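Flavoprotein (Thermotoga maritima, PDB 5V8S) carries a mu-oxo-diiron centre and probably works as an electron-transferring oxidoreductase, with a flavodoxin-like part consistent with FMN binding. Local coordinates at residues T18-I21 / P25-Y28; V270-M275 / K285-L290; K353-F358 / E373-T378. The protein carries 1 engineered substitution. One frame throughout, in Å; residues are numbered along the deposited sequence.

Contact 1 of 3, residues T18-I21 / P25-Y28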
loop_
_atom_site.group_PDB
_atom_site.type_symbol
_atom_site.label_atom_id
_atom_site.label_comp_id
_atom_site.label_asym_id
_atom_site.label_seq_id
_atom_site.Cartn_x
_atom_site.Cartn_y
_atom_site.Cartn_z
ATOM N N THR A 18 -24.029 -13.287 24.339
ATOM C CA THR A 18 -23.751 -14.253 25.399
ATOM C C THR A 18 -24.879 -15.275 25.347
ATOM O O THR A 18 -26.040 -14.933 25.596
ATOM C CB THR A 18 -23.711 -13.567 26.770
ATOM O OG1 THR A 18 -22.658 -12.595 26.799
ATOM C CG2 THR A 18 -23.472 -14.565 27.874
ATOM N N GLU A 19 -24.561 -16.516 24.996
ATOM C CA GLU A 19 -25.624 -17.490 24.776
ATOM C C GLU A 19 -25.156 -18.900 25.102
ATOM O O GLU A 19 -24.014 -19.275 24.819
ATOM C CB GLU A 19 -26.102 -17.408 23.321
ATOM C CG GLU A 19 -27.169 -18.423 22.952
ATOM C CD GLU A 19 -27.989 -18.007 21.740
ATOM O OE1 GLU A 19 -28.243 -16.791 21.580
ATOM O OE2 GLU A 19 -28.379 -18.898 20.951
ATOM N N ARG A 20 -26.051 -19.687 25.701
ATOM C CA ARG A 20 -25.778 -21.105 25.875
ATOM C C ARG A 20 -25.985 -21.775 24.525
ATOM O O ARG A 20 -27.054 -21.645 23.919
ATOM C CB ARG A 20 -26.680 -21.710 26.949
ATOM C CG ARG A 20 -26.201 -23.102 27.350
ATOM C CD ARG A 20 -26.946 -23.658 28.548
ATOM N NE ARG A 20 -28.373 -23.702 28.311
ATOM C CZ ARG A 20 -29.254 -22.864 28.846
ATOM N NH1 ARG A 20 -28.858 -21.891 29.666
ATOM N NH2 ARG A 20 -30.539 -23.002 28.558
ATOM N N ILE A 21 -24.948 -22.433 24.022
ATOM C CA ILE A 21 -25.002 -23.072 22.716
ATOM C C ILE A 21 -25.042 -24.597 22.808
ATOM O O ILE A 21 -25.396 -25.248 21.815
ATOM C CB ILE A 21 -23.857 -22.604 21.789
ATOM C CG1 ILE A 21 -22.498 -22.723 22.495
ATOM C CG2 ILE A 21 -24.109 -21.164 21.315
ATOM C CD1 ILE A 21 -21.308 -22.560 21.557
ATOM N N PRO A 25 -22.151 -30.994 27.137
ATOM C CA PRO A 25 -22.033 -30.247 28.391
ATOM C C PRO A 25 -22.526 -28.817 28.220
ATOM O O PRO A 25 -22.774 -28.372 27.097
ATOM C CB PRO A 25 -20.536 -30.267 28.666
ATOM C CG PRO A 25 -19.916 -30.353 27.326
ATOM C CD PRO A 25 -20.841 -31.183 26.486
ATOM N N GLU A 26 -22.663 -28.107 29.333
ATOM C CA GLU A 26 -23.167 -26.737 29.326
ATOM C C GLU A 26 -22.069 -25.818 28.792
ATOM O O GLU A 26 -21.047 -25.624 29.457
ATOM C CB GLU A 26 -23.560 -26.381 30.758
ATOM C CG GLU A 26 -24.363 -25.112 30.924
ATOM C CD GLU A 26 -24.683 -24.797 32.388
ATOM O OE1 GLU A 26 -24.657 -25.717 33.233
ATOM O OE2 GLU A 26 -24.959 -23.616 32.700
ATOM N N ILE A 27 -22.271 -25.251 27.593
ATOM C CA ILE A 27 -21.265 -24.421 26.929
ATOM C C ILE A 27 -21.911 -23.107 26.532
ATOM O O ILE A 27 -22.995 -23.101 25.939
ATOM C CB ILE A 27 -20.673 -25.111 25.682
ATOM C CG1 ILE A 27 -19.962 -26.408 26.067
ATOM C CG2 ILE A 27 -19.707 -24.177 24.941
ATOM C CD1 ILE A 27 -19.611 -27.265 24.888
ATOM N N TYR A 28 -21.231 -22.002 26.843
ATOM C CA TYR A 28 -21.624 -20.656 26.453
ATOM C C TYR A 28 -20.595 -20.102 25.484
ATOM O O TYR A 28 -19.392 -20.361 25.621
ATOM C CB TYR A 28 -21.671 -19.716 27.662
ATOM C CG TYR A 28 -22.710 -20.111 28.680
ATOM C CD1 TYR A 28 -22.457 -21.127 29.590
ATOM C CD2 TYR A 28 -23.940 -19.472 28.736
ATOM C CE1 TYR A 28 -23.400 -21.503 30.518
ATOM C CE2 TYR A 28 -24.896 -19.849 29.664
ATOM C CZ TYR A 28 -24.617 -20.861 30.555
ATOM O OH TYR A 28 -25.560 -21.248 31.479
#

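Contact 2 of 3, residues V270-M275 / K285-L290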
loop_
_atom_site.group_PDB
_atom_site.type_symbol
_atom_site.label_atom_id
_atom_site.label_comp_id
_atom_site.label_asym_id
_atom_site.label_seq_id
_atom_site.Cartn_x
_atom_site.Cartn_y
_atom_site.Cartn_z
ATOM N N VAL A 270 -8.025 -10.385 -12.952
ATOM C CA VAL A 270 -7.224 -9.471 -13.763
ATOM C C VAL A 270 -6.801 -8.333 -12.850
ATOM O O VAL A 270 -7.652 -7.656 -12.256
ATOM C CB VAL A 270 -8.037 -8.923 -14.941
ATOM C CG1 VAL A 270 -7.166 -8.010 -15.811
ATOM C CG2 VAL A 270 -8.623 -10.061 -15.761
ATOM N N ILE A 271 -5.493 -8.117 -12.751
ATOM C CA ILE A 271 -4.916 -7.176 -11.801
ATOM C C ILE A 271 -3.944 -6.294 -12.573
ATOM O O ILE A 271 -2.982 -6.803 -13.155
ATOM C CB ILE A 271 -4.172 -7.908 -10.669
ATOM C CG1 ILE A 271 -5.088 -8.858 -9.914
ATOM C CG2 ILE A 271 -3.536 -6.897 -9.705
ATOM C CD1 ILE A 271 -4.313 -9.916 -9.182
ATOM N N TYR A 272 -4.170 -4.983 -12.561
ATOM C CA TYR A 272 -3.277 -4.116 -13.316
ATOM C C TYR A 272 -3.169 -2.731 -12.711
ATOM O O TYR A 272 -4.043 -2.268 -11.975
ATOM C CB TYR A 272 -3.703 -4.017 -14.785
ATOM C CG TYR A 272 -5.038 -3.370 -15.080
ATOM C CD1 TYR A 272 -6.216 -4.116 -15.073
ATOM C CD2 TYR A 272 -5.123 -2.052 -15.499
ATOM C CE1 TYR A 272 -7.426 -3.537 -15.374
ATOM C CE2 TYR A 272 -6.340 -1.472 -15.809
ATOM C CZ TYR A 272 -7.490 -2.223 -15.777
ATOM O OH TYR A 272 -8.715 -1.663 -16.117
ATOM N N ASP A 273 -2.069 -2.059 -13.060
ATOM C CA ASP A 273 -1.862 -0.653 -12.737
ATOM C C ASP A 273 -1.734 0.144 -14.028
ATOM O O ASP A 273 -0.949 -0.215 -14.912
ATOM C CB ASP A 273 -0.678 -0.407 -11.760
ATOM C CG ASP A 273 0.689 -0.907 -12.269
ATOM O OD1 ASP A 273 0.770 -1.642 -13.276
ATOM O OD2 ASP A 273 1.712 -0.538 -11.605
ATOM N N SER A 274 -2.514 1.222 -14.132
ATOM C CA SER A 274 -2.560 2.039 -15.332
ATOM C C SER A 274 -2.164 3.427 -14.865
ATOM O O SER A 274 -2.987 4.146 -14.280
ATOM C CB SER A 274 -3.947 1.977 -15.949
ATOM O OG SER A 274 -3.991 2.742 -17.127
ATOM N N MET A 275 -0.874 3.759 -15.073
ATOM C CA MET A 275 -0.319 5.036 -14.640
ATOM C C MET A 275 -0.896 6.178 -15.446
ATOM O O MET A 275 -1.099 7.262 -14.896
ATOM C CB MET A 275 1.209 5.031 -14.772
ATOM C CG MET A 275 1.948 4.241 -13.668
ATOM S SD MET A 275 3.760 4.017 -13.874
ATOM C CE MET A 275 4.318 5.699 -13.640
ATOM N N LYS A 285 -9.386 -4.423 -23.669
ATOM C CA LYS A 285 -9.500 -5.359 -24.781
ATOM C C LYS A 285 -9.271 -6.801 -24.330
ATOM O O LYS A 285 -9.930 -7.713 -24.826
ATOM C CB LYS A 285 -8.545 -4.953 -25.906
ATOM C CG LYS A 285 -8.927 -3.623 -26.519
ATOM C CD LYS A 285 -7.846 -3.098 -27.440
ATOM C CE LYS A 285 -8.314 -1.846 -28.189
ATOM N NZ LYS A 285 -7.225 -1.244 -28.991
ATOM N N ALA A 286 -8.336 -7.025 -23.401
ATOM C CA ALA A 286 -8.101 -8.368 -22.877
ATOM C C ALA A 286 -9.327 -8.880 -22.126
ATOM O O ALA A 286 -9.701 -10.056 -22.247
ATOM C CB ALA A 286 -6.869 -8.340 -21.966
ATOM N N ILE A 287 -9.980 -7.998 -21.367
ATOM C CA ILE A 287 -11.173 -8.374 -20.621
ATOM C C ILE A 287 -12.325 -8.690 -21.570
ATOM O O ILE A 287 -13.064 -9.663 -21.367
ATOM C CB ILE A 287 -11.520 -7.254 -19.622
ATOM C CG1 ILE A 287 -10.462 -7.216 -18.510
ATOM C CG2 ILE A 287 -12.911 -7.451 -19.050
ATOM C CD1 ILE A 287 -10.420 -5.911 -17.698
ATOM N N ASP A 288 -12.503 -7.877 -22.620
ATOM C CA ASP A 288 -13.532 -8.191 -23.614
ATOM C C ASP A 288 -13.261 -9.540 -24.267
ATOM O O ASP A 288 -14.189 -10.318 -24.504
ATOM C CB ASP A 288 -13.614 -7.099 -24.683
ATOM C CG ASP A 288 -14.198 -5.811 -24.154
ATOM O OD1 ASP A 288 -14.823 -5.830 -23.070
ATOM O OD2 ASP A 288 -14.041 -4.774 -24.837
ATOM N N SER A 289 -11.992 -9.828 -24.582
ATOM C CA SER A 289 -11.653 -11.105 -25.200
ATOM C C SER A 289 -11.938 -12.267 -24.252
ATOM O O SER A 289 -12.467 -13.305 -24.667
ATOM C CB SER A 289 -10.186 -11.098 -25.604
ATOM O OG SER A 289 -9.828 -12.289 -26.264
ATOM N N LEU A 290 -11.576 -12.123 -22.974
ATOM C CA LEU A 290 -11.903 -13.150 -21.989
ATOM C C LEU A 290 -13.397 -13.431 -21.978
ATOM O O LEU A 290 -13.821 -14.592 -21.966
ATOM C CB LEU A 290 -11.461 -12.713 -20.595
ATOM C CG LEU A 290 -9.974 -12.775 -20.307
ATOM C CD1 LEU A 290 -9.690 -11.942 -19.058
ATOM C CD2 LEU A 290 -9.475 -14.192 -20.134
#

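Contact 3 of 3, residues K353-F358 / E373-T378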
loop_
_atom_site.group_PDB
_atom_site.type_symbol
_atom_site.label_atom_id
_atom_site.label_comp_id
_atom_site.label_asym_id
_atom_site.label_seq_id
_atom_site.Cartn_x
_atom_site.Cartn_y
_atom_site.Cartn_z
ATOM N N LYS A 353 -0.901 -21.967 -10.721
ATOM C CA LYS A 353 -1.933 -21.555 -11.655
ATOM C C LYS A 353 -1.292 -20.844 -12.836
ATOM O O LYS A 353 -0.247 -20.198 -12.690
ATOM C CB LYS A 353 -2.938 -20.592 -11.003
ATOM C CG LYS A 353 -3.758 -21.241 -9.891
ATOM C CD LYS A 353 -4.587 -20.266 -9.085
ATOM C CE LYS A 353 -5.341 -20.944 -7.944
ATOM N NZ LYS A 353 -6.459 -21.750 -8.466
ATOM N N PRO A 354 -1.891 -20.940 -14.016
ATOM C CA PRO A 354 -1.353 -20.213 -15.168
ATOM C C PRO A 354 -1.608 -18.720 -15.075
ATOM O O PRO A 354 -2.600 -18.261 -14.505
ATOM C CB PRO A 354 -2.108 -20.818 -16.349
ATOM C CG PRO A 354 -3.323 -21.423 -15.763
ATOM C CD PRO A 354 -3.029 -21.807 -14.372
ATOM N N VAL A 355 -0.696 -17.965 -15.688
ATOM C CA VAL A 355 -0.715 -16.508 -15.658
ATOM C C VAL A 355 -0.380 -15.980 -17.046
ATOM O O VAL A 355 0.456 -16.549 -17.751
ATOM C CB VAL A 355 0.306 -15.970 -14.628
ATOM C CG1 VAL A 355 0.453 -14.456 -14.673
ATOM C CG2 VAL A 355 -0.078 -16.451 -13.217
ATOM N N LEU A 356 -1.024 -14.881 -17.426
ATOM C CA LEU A 356 -0.590 -14.060 -18.551
ATOM C C LEU A 356 -0.054 -12.750 -18.004
ATOM O O LEU A 356 -0.648 -12.172 -17.090
ATOM C CB LEU A 356 -1.753 -13.699 -19.478
ATOM C CG LEU A 356 -2.465 -14.835 -20.208
ATOM C CD1 LEU A 356 -3.633 -14.292 -21.020
ATOM C CD2 LEU A 356 -1.480 -15.605 -21.085
ATOM N N VAL A 357 1.040 -12.261 -18.591
ATOM C CA VAL A 357 1.610 -10.969 -18.238
ATOM C C VAL A 357 1.552 -10.076 -19.467
ATOM O O VAL A 357 1.976 -10.481 -20.557
ATOM C CB VAL A 357 3.053 -11.089 -17.716
ATOM C CG1 VAL A 357 3.637 -9.681 -17.431
ATOM C CG2 VAL A 357 3.102 -11.964 -16.477
ATOM N N PHE A 358 0.967 -8.900 -19.297
ATOM C CA PHE A 358 1.030 -7.810 -20.258
ATOM C C PHE A 358 1.850 -6.707 -19.607
ATOM O O PHE A 358 1.592 -6.330 -18.464
ATOM C CB PHE A 358 -0.376 -7.271 -20.572
ATOM C CG PHE A 358 -1.283 -8.244 -21.288
ATOM C CD1 PHE A 358 -1.894 -9.276 -20.610
ATOM C CD2 PHE A 358 -1.565 -8.092 -22.631
ATOM C CE1 PHE A 358 -2.742 -10.158 -21.277
ATOM C CE2 PHE A 358 -2.405 -8.972 -23.296
ATOM C CZ PHE A 358 -2.994 -10.006 -22.624
ATOM N N GLU A 373 10.049 -12.102 -14.175
ATOM C CA GLU A 373 11.115 -12.811 -13.473
ATOM C C GLU A 373 10.720 -13.089 -12.029
ATOM O O GLU A 373 11.037 -14.150 -11.476
ATOM C CB GLU A 373 12.403 -11.981 -13.521
ATOM C CG GLU A 373 13.674 -12.811 -13.553
ATOM C CD GLU A 373 14.935 -11.987 -13.326
ATOM O OE1 GLU A 373 15.633 -12.227 -12.315
ATOM O OE2 GLU A 373 15.224 -11.098 -14.159
ATOM N N LEU A 374 10.022 -12.143 -11.402
ATOM C CA LEU A 374 9.591 -12.324 -10.021
ATOM C C LEU A 374 8.551 -13.434 -9.908
ATOM O O LEU A 374 8.650 -14.312 -9.038
ATOM C CB LEU A 374 9.027 -11.005 -9.498
ATOM C CG LEU A 374 8.431 -11.076 -8.106
ATOM C CD1 LEU A 374 9.451 -11.648 -7.105
ATOM C CD2 LEU A 374 7.969 -9.692 -7.709
ATOM N N LEU A 375 7.529 -13.398 -10.768
ATOM C CA LEU A 375 6.511 -14.443 -10.759
ATOM C C LEU A 375 7.108 -15.793 -11.128
ATOM O O LEU A 375 6.628 -16.835 -10.657
ATOM C CB LEU A 375 5.379 -14.071 -11.719
ATOM C CG LEU A 375 4.362 -13.067 -11.175
ATOM C CD1 LEU A 375 3.638 -12.378 -12.311
ATOM C CD2 LEU A 375 3.367 -13.767 -10.255
ATOM N N LYS A 376 8.171 -15.787 -11.938
ATOM C CA LYS A 376 8.809 -17.027 -12.355
ATOM C C LYS A 376 9.396 -17.788 -11.172
ATOM O O LYS A 376 9.458 -19.015 -11.216
ATOM C CB LYS A 376 9.894 -16.734 -13.392
ATOM C CG LYS A 376 10.215 -17.876 -14.338
ATOM C CD LYS A 376 9.309 -17.905 -15.558
ATOM C CE LYS A 376 9.762 -18.961 -16.560
ATOM N NZ LYS A 376 8.814 -19.054 -17.691
ATOM N N GLU A 377 9.809 -17.106 -10.098
ATOM C CA GLU A 377 10.328 -17.836 -8.937
ATOM C C GLU A 377 9.281 -18.740 -8.309
ATOM O O GLU A 377 9.632 -19.673 -7.575
ATOM C CB GLU A 377 10.757 -16.882 -7.823
ATOM C CG GLU A 377 11.552 -15.679 -8.272
ATOM C CD GLU A 377 12.098 -14.888 -7.101
ATOM O OE1 GLU A 377 12.619 -15.513 -6.147
ATOM O OE2 GLU A 377 12.001 -13.645 -7.133
ATOM N N THR A 378 8.012 -18.470 -8.555
ATOM C CA THR A 378 6.942 -19.012 -7.747
ATOM C C THR A 378 6.316 -20.211 -8.422
ATOM O O THR A 378 6.777 -20.698 -9.464
ATOM C CB THR A 378 5.907 -17.919 -7.486
ATOM O OG1 THR A 378 5.163 -17.635 -8.685
ATOM C CG2 THR A 378 6.594 -16.659 -7.032
#

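Contact 1 of 3, residues T18-I21 / P25-Y28
R20 and Y28 face each other as the non-hydrogen-bonded pair of an antiparallel beta hairpin, their CA atoms 4.2 Å apart. The hairpin joins strands 16-22 and 26-34, and the first of these is the outermost strand of its sheet. R20 runs next to the Y28 ring, both side chains heading in one direction. Its CB sits off-centre over the ring as a CH-pi contact, 4.2 Å from the Y28 centroid and 30° off the normal, while CG lies higher over the same face, displaced less from the ring centre than CB. With CG anti to the backbone N (chi1 -168°), the arginine chain follows the tyrosine until chi3 bends it, and NE then forms a salt bridge with D23. On the backbone, I21 N donates to I27 O at 2.8 Å, fairly straight at 156°. A CA-H...O contact from Y28 CA to E19 O, 3.2 Å long, adds to it. I21 CG1 packs on I27 CG2, and I27 itself rests on I175 and F177 of another strand. The phenol is anchored within its own segment: Y28 OH donates 2.7 Å to E26 OE2, which lies at the ring edge in the ring plane and accepts through its anti lone pair.

Contact 2 of 3, residues V270-M275 / K285-L290
V270 presents a two-pronged surface to helix 278-292, and the helix answers with I287 and L290, one turn apart. With chi1 at -178°, the valine sets CG1 anti to its own nitrogen and leaves CG2 beside that nitrogen, which divides the two methyls between two partners. CG2 meets L290 CD1 at 3.9 Å, the closest approach across the contact, the two side chains passing alongside one another and pointing opposite ways. CG1 turns instead to I287 CD1, 4.3 Å away. That isoleucine methyl is the main bump on the helix side: it settles into the hollow between V270 CG1 and the Y272 ring, touching Y272 CE1 obliquely at 4.5 Å. V299 of the neighbouring strand 296-302 also borders I287, and M283 of the same helix lies against both V270 and Y272. Strand and helix run nearly antiparallel, at 171°, with their segment axes 10.9 Å apart. These are the first strand and helix of a beta-alpha-beta unit in the flavodoxin-like part, whose parallel sheet is overlaid by helices. The tyrosine's polar end is tied elsewhere, through a hydrogen bond from OH to E280. Between the two segments the touching atoms are four methyls and one ring carbon, which implies that their joining rests on buried apolar fit, without directional bonds between them.

Contact 3 of 3, residues K353-F358 / E373-T378
L375 is the one helical residue that touches strand 354-360 here, and it does so through a single methyl set between V355 and V357. From CB, directed at the strand, the side chain has a long way to go: the L375 and V355 CA atoms are 9.0 Å apart, and L375 CB comes no nearer than 5.7 Å to V357 CG2. L375 CG, placed beside the backbone N by chi1 of -80°, is still 5.4 Å from V355 CG1. The reach is completed by CD1, which chi2 (158°) swings nearly anti to CA. It meets V357 CG2 at 4.2 Å and, more loosely, V355 CG1 at 4.5 Å. The other branch stays back, L375 CD2 lying 5.3 Å from V355 CG2. Because V355 and V357 are two residues apart on an extended strand, both send their side chains from the same face, and the leucine tip lies across that pair.

Behind L375 the chain turns, and its carbonyl is gripped twice: T378 N donates to L375 O at 3.0 Å, and T378 OG1 donates at 2.6 Å, in the carbonyl plane on a lone pair. That hydroxyl also accepts a hydrogen bond from F380 N, just before the next strand.

Helix 371-376 links parallel strands 354-360 and 381-388, neighbours in the flavodoxin-like sheet, as the crossover of a beta-alpha-beta unit. F325 of strand 322-327 touches both V355 and L375, F385 of strand 381-388 borders V357, and L356 and F358 turn to the opposite face, against helix 395-409.

Contact 1 lies at the surface of the N-terminal part, on the opposite side of the chain's centre from the other two and about 50 Å from each, centre to centre. It joins neighbouring strands through a backbone bond, a CH-pi contact and one aliphatic touch, its side-chain hydrogen bond and salt bridge being made within 25-28 or to the turn, whereas contacts 2 and 3 are buried and join a strand to a helix through aliphatic methyls and, in contact 2, a tyrosine ring. These two cover opposite faces of one parallel sheet. They nevertheless touch, since F358 CZ lies 4.3 Å from A286 CB, on the face away from L375.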